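Local coordinates for septation protein imp2 (Schizosaccharomyces pombe, PDB 5C1F), which anchors cytoskeletal proteins to phospholipid membranes through its F-BAR domain and is required for normal septation, helping to disassemble the medial ring, at residues K114-V125 / E203-I214. Sequence-based numbering, arbitrary orientation.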
# COMPACT_ATOMS: atom_id res chain seq x y z
N LYS A 114 -16.08 28.23 17.92
CA LYS A 114 -15.23 29.36 18.27
C LYS A 114 -15.69 30.62 17.54
O LYS A 114 -15.80 31.69 18.15
CB LYS A 114 -13.77 29.06 17.94
CG LYS A 114 -13.13 28.02 18.84
CD LYS A 114 -11.65 27.84 18.52
CE LYS A 114 -11.02 26.75 19.36
NZ LYS A 114 -11.11 27.04 20.81
N LYS A 115 -15.98 30.49 16.25
CA LYS A 115 -16.45 31.62 15.46
C LYS A 115 -17.78 32.14 15.98
O LYS A 115 -17.99 33.35 16.08
CB LYS A 115 -16.59 31.22 13.98
CG LYS A 115 -16.97 32.38 13.07
CD LYS A 115 -17.21 31.93 11.64
CE LYS A 115 -17.72 33.10 10.80
NZ LYS A 115 -18.00 32.71 9.39
N LYS A 116 -18.69 31.23 16.32
CA LYS A 116 -20.00 31.60 16.83
C LYS A 116 -19.88 32.41 18.12
O LYS A 116 -20.57 33.41 18.31
CB LYS A 116 -20.86 30.36 17.07
CG LYS A 116 -22.25 30.65 17.60
CD LYS A 116 -22.97 29.36 17.97
CE LYS A 116 -24.40 29.62 18.43
NZ LYS A 116 -25.20 30.30 17.37
N MET A 117 -19.00 31.96 19.01
CA MET A 117 -18.79 32.64 20.28
C MET A 117 -18.13 33.99 20.09
O MET A 117 -18.47 34.97 20.76
CB MET A 117 -17.96 31.77 21.23
CG MET A 117 -18.73 30.60 21.82
SD MET A 117 -17.76 29.55 22.92
CE MET A 117 -16.69 28.72 21.74
N ILE A 118 -17.18 34.06 19.16
CA ILE A 118 -16.43 35.29 18.93
C ILE A 118 -17.22 36.32 18.13
O ILE A 118 -17.30 37.49 18.53
CB ILE A 118 -15.10 35.00 18.22
CG1 ILE A 118 -14.13 34.32 19.20
CG2 ILE A 118 -14.49 36.28 17.66
CD1 ILE A 118 -12.76 34.06 18.63
N VAL A 119 -17.81 35.89 17.02
CA VAL A 119 -18.59 36.78 16.17
C VAL A 119 -19.75 37.43 16.92
O VAL A 119 -19.99 38.64 16.79
CB VAL A 119 -19.15 36.02 14.94
CG1 VAL A 119 -20.30 36.79 14.30
CG2 VAL A 119 -18.04 35.77 13.93
N SER A 120 -20.46 36.64 17.72
CA SER A 120 -21.60 37.15 18.49
C SER A 120 -21.19 38.28 19.42
O SER A 120 -21.76 39.37 19.39
CB SER A 120 -22.25 36.02 19.29
OG SER A 120 -21.38 35.55 20.31
N GLY A 121 -20.18 38.02 20.25
CA GLY A 121 -19.75 38.96 21.26
C GLY A 121 -18.97 40.17 20.76
O GLY A 121 -18.46 40.94 21.56
N ILE A 122 -18.88 40.33 19.45
CA ILE A 122 -18.18 41.49 18.91
C ILE A 122 -19.04 42.25 17.89
O ILE A 122 -18.90 43.46 17.75
CB ILE A 122 -16.83 41.09 18.25
CG1 ILE A 122 -15.97 42.33 18.01
CG2 ILE A 122 -17.05 40.30 16.97
CD1 ILE A 122 -15.66 43.11 19.26
N GLU A 123 -19.94 41.55 17.21
CA GLU A 123 -20.79 42.21 16.22
C GLU A 123 -21.83 43.10 16.90
O GLU A 123 -22.26 44.10 16.33
CB GLU A 123 -21.47 41.19 15.30
CG GLU A 123 -22.61 40.40 15.94
CD GLU A 123 -23.33 39.52 14.94
OE1 GLU A 123 -22.97 39.54 13.75
OE2 GLU A 123 -24.27 38.80 15.36
N LYS A 124 -22.24 42.73 18.11
CA LYS A 124 -23.17 43.54 18.88
C LYS A 124 -22.51 44.87 19.24
O LYS A 124 -23.11 45.93 19.10
CB LYS A 124 -23.63 42.82 20.14
CG LYS A 124 -24.18 41.42 19.92
CD LYS A 124 -24.83 40.88 21.18
CE LYS A 124 -25.19 39.40 21.05
NZ LYS A 124 -23.99 38.53 21.03
N VAL A 125 -21.27 44.78 19.70
CA VAL A 125 -20.50 45.97 20.07
C VAL A 125 -20.27 46.85 18.85
O VAL A 125 -20.41 48.07 18.91
CB VAL A 125 -19.14 45.59 20.69
CG1 VAL A 125 -18.32 46.83 20.99
CG2 VAL A 125 -19.35 44.76 21.95
N GLU A 203 -12.99 45.95 23.54
CA GLU A 203 -13.59 44.69 23.12
C GLU A 203 -12.86 44.10 21.92
O GLU A 203 -12.65 42.89 21.84
CB GLU A 203 -15.07 44.88 22.81
CG GLU A 203 -15.95 43.75 23.30
CD GLU A 203 -15.85 43.55 24.80
OE1 GLU A 203 -15.98 44.55 25.55
OE2 GLU A 203 -15.63 42.40 25.24
N TRP A 204 -12.49 44.96 20.98
CA TRP A 204 -11.77 44.51 19.80
C TRP A 204 -10.37 44.05 20.17
O TRP A 204 -9.82 43.13 19.56
CB TRP A 204 -11.70 45.61 18.73
CG TRP A 204 -10.97 45.19 17.50
CD1 TRP A 204 -9.85 45.76 16.97
CD2 TRP A 204 -11.30 44.09 16.63
NE1 TRP A 204 -9.46 45.10 15.83
CE2 TRP A 204 -10.34 44.07 15.60
CE3 TRP A 204 -12.31 43.13 16.63
CZ2 TRP A 204 -10.36 43.12 14.58
CZ3 TRP A 204 -12.33 42.19 15.61
CH2 TRP A 204 -11.36 42.19 14.60
N ARG A 205 -9.78 44.70 21.17
CA ARG A 205 -8.50 44.25 21.72
C ARG A 205 -8.63 42.83 22.25
O ARG A 205 -7.80 41.97 21.95
CB ARG A 205 -8.02 45.19 22.83
CG ARG A 205 -7.17 44.48 23.88
CD ARG A 205 -6.69 45.44 24.96
NE ARG A 205 -6.17 44.72 26.12
CZ ARG A 205 -5.00 44.08 26.15
NH1 ARG A 205 -4.23 44.05 25.07
NH2 ARG A 205 -4.61 43.47 27.25
N SER A 206 -9.66 42.60 23.05
CA SER A 206 -9.92 41.29 23.63
C SER A 206 -10.16 40.26 22.53
O SER A 206 -9.67 39.13 22.61
CB SER A 206 -11.12 41.36 24.57
OG SER A 206 -11.46 40.07 25.06
N THR A 207 -10.91 40.66 21.51
CA THR A 207 -11.21 39.79 20.38
C THR A 207 -9.95 39.47 19.58
O THR A 207 -9.76 38.34 19.14
CB THR A 207 -12.26 40.43 19.44
OG1 THR A 207 -13.45 40.73 20.19
CG2 THR A 207 -12.62 39.48 18.31
N CYS A 208 -9.10 40.47 19.40
CA CYS A 208 -7.85 40.28 18.66
C CYS A 208 -6.94 39.27 19.35
O CYS A 208 -6.28 38.47 18.69
CB CYS A 208 -7.11 41.61 18.49
SG CYS A 208 -7.80 42.67 17.20
N ASP A 209 -6.91 39.31 20.68
CA ASP A 209 -6.14 38.34 21.45
C ASP A 209 -6.65 36.93 21.19
O ASP A 209 -5.86 36.02 20.94
CB ASP A 209 -6.20 38.66 22.95
CG ASP A 209 -5.24 39.77 23.35
OD1 ASP A 209 -4.20 39.94 22.68
OD2 ASP A 209 -5.53 40.47 24.35
N LYS A 210 -7.96 36.76 21.24
CA LYS A 210 -8.59 35.46 20.99
C LYS A 210 -8.39 35.01 19.55
O LYS A 210 -8.20 33.82 19.29
CB LYS A 210 -10.08 35.52 21.32
CG LYS A 210 -10.38 35.72 22.79
CD LYS A 210 -11.88 35.72 23.06
CE LYS A 210 -12.17 35.97 24.53
NZ LYS A 210 -13.62 36.15 24.78
N LEU A 211 -8.43 35.96 18.62
CA LEU A 211 -8.23 35.64 17.21
C LEU A 211 -6.78 35.26 16.94
O LEU A 211 -6.51 34.43 16.07
CB LEU A 211 -8.64 36.82 16.33
CG LEU A 211 -10.15 37.05 16.24
CD1 LEU A 211 -10.47 38.29 15.42
CD2 LEU A 211 -10.83 35.82 15.64
N GLN A 212 -5.86 35.86 17.68
CA GLN A 212 -4.45 35.50 17.56
C GLN A 212 -4.19 34.12 18.15
O GLN A 212 -3.37 33.37 17.64
CB GLN A 212 -3.56 36.55 18.23
CG GLN A 212 -2.07 36.26 18.08
CD GLN A 212 -1.21 37.39 18.62
OE1 GLN A 212 -1.70 38.48 18.89
NE2 GLN A 212 0.08 37.12 18.78
N ASP A 213 -4.89 33.80 19.23
CA ASP A 213 -4.79 32.47 19.83
C ASP A 213 -5.19 31.42 18.80
O ASP A 213 -4.48 30.44 18.61
CB ASP A 213 -5.67 32.36 21.07
CG ASP A 213 -5.11 33.12 22.26
OD1 ASP A 213 -3.92 33.50 22.21
OD2 ASP A 213 -5.85 33.34 23.24
N ILE A 214 -6.32 31.65 18.14
CA ILE A 214 -6.83 30.72 17.15
C ILE A 214 -5.84 30.50 16.01
O ILE A 214 -5.63 29.37 15.57
CB ILE A 214 -8.18 31.21 16.57
CG1 ILE A 214 -9.29 31.06 17.61
CG2 ILE A 214 -8.55 30.43 15.31
CD1 ILE A 214 -10.64 31.53 17.13
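Ile118 sits as a knob in a hole formed by Thr207, Lys210, Leu211 and Ile214. Its CG1 lies anti to the carbonyl carbon (chi1 -73°) and the chain runs on extended (chi2 -177°), which brings CD1 to 3.6 Å from Ile214 CD1, tip to tip. The same CD1 of Ile118 lies 4.0 Å from Leu211 CD2. CG2 of Ile118 rests 3.8 Å from CG2 of Thr207. One turn on, Ile122 lays CD1 against Thr207 OG1 at 3.4 Å. CG1 of Ile122 meets the edge of the Trp204 ring, near its plane, 4.0 Å from CE3. Thr207 OG1 donates to Glu203 O at 2.8 Å, from above the carbonyl plane; Thr207 N reaches that oxygen from the opposite face. The hydroxyl thus has a partner in its own helix and can face an apolar side chain. Replacing Thr207 by an alanine would probably leave a gap beside Ile118 and Ile122 and cost Glu203 O one of its two donors. Toward one end Val125 CG2 packs on Glu203 CG; toward the other Lys114 slides past Ile214. No hydrogen bond joins the segments. Behind them, Leu23 of helix 18-59 touches Trp204 and Leu211, while Trp204 NE1 is hydrogen-bonded to Phe12 O. The segment axes run nearly antiparallel (162°) and come within 10.2 Å. Ile118 gives a knob-into-hole contact between helices 69-155 and 162-252, two long antiparallel helices of this elongated F-BAR bundle.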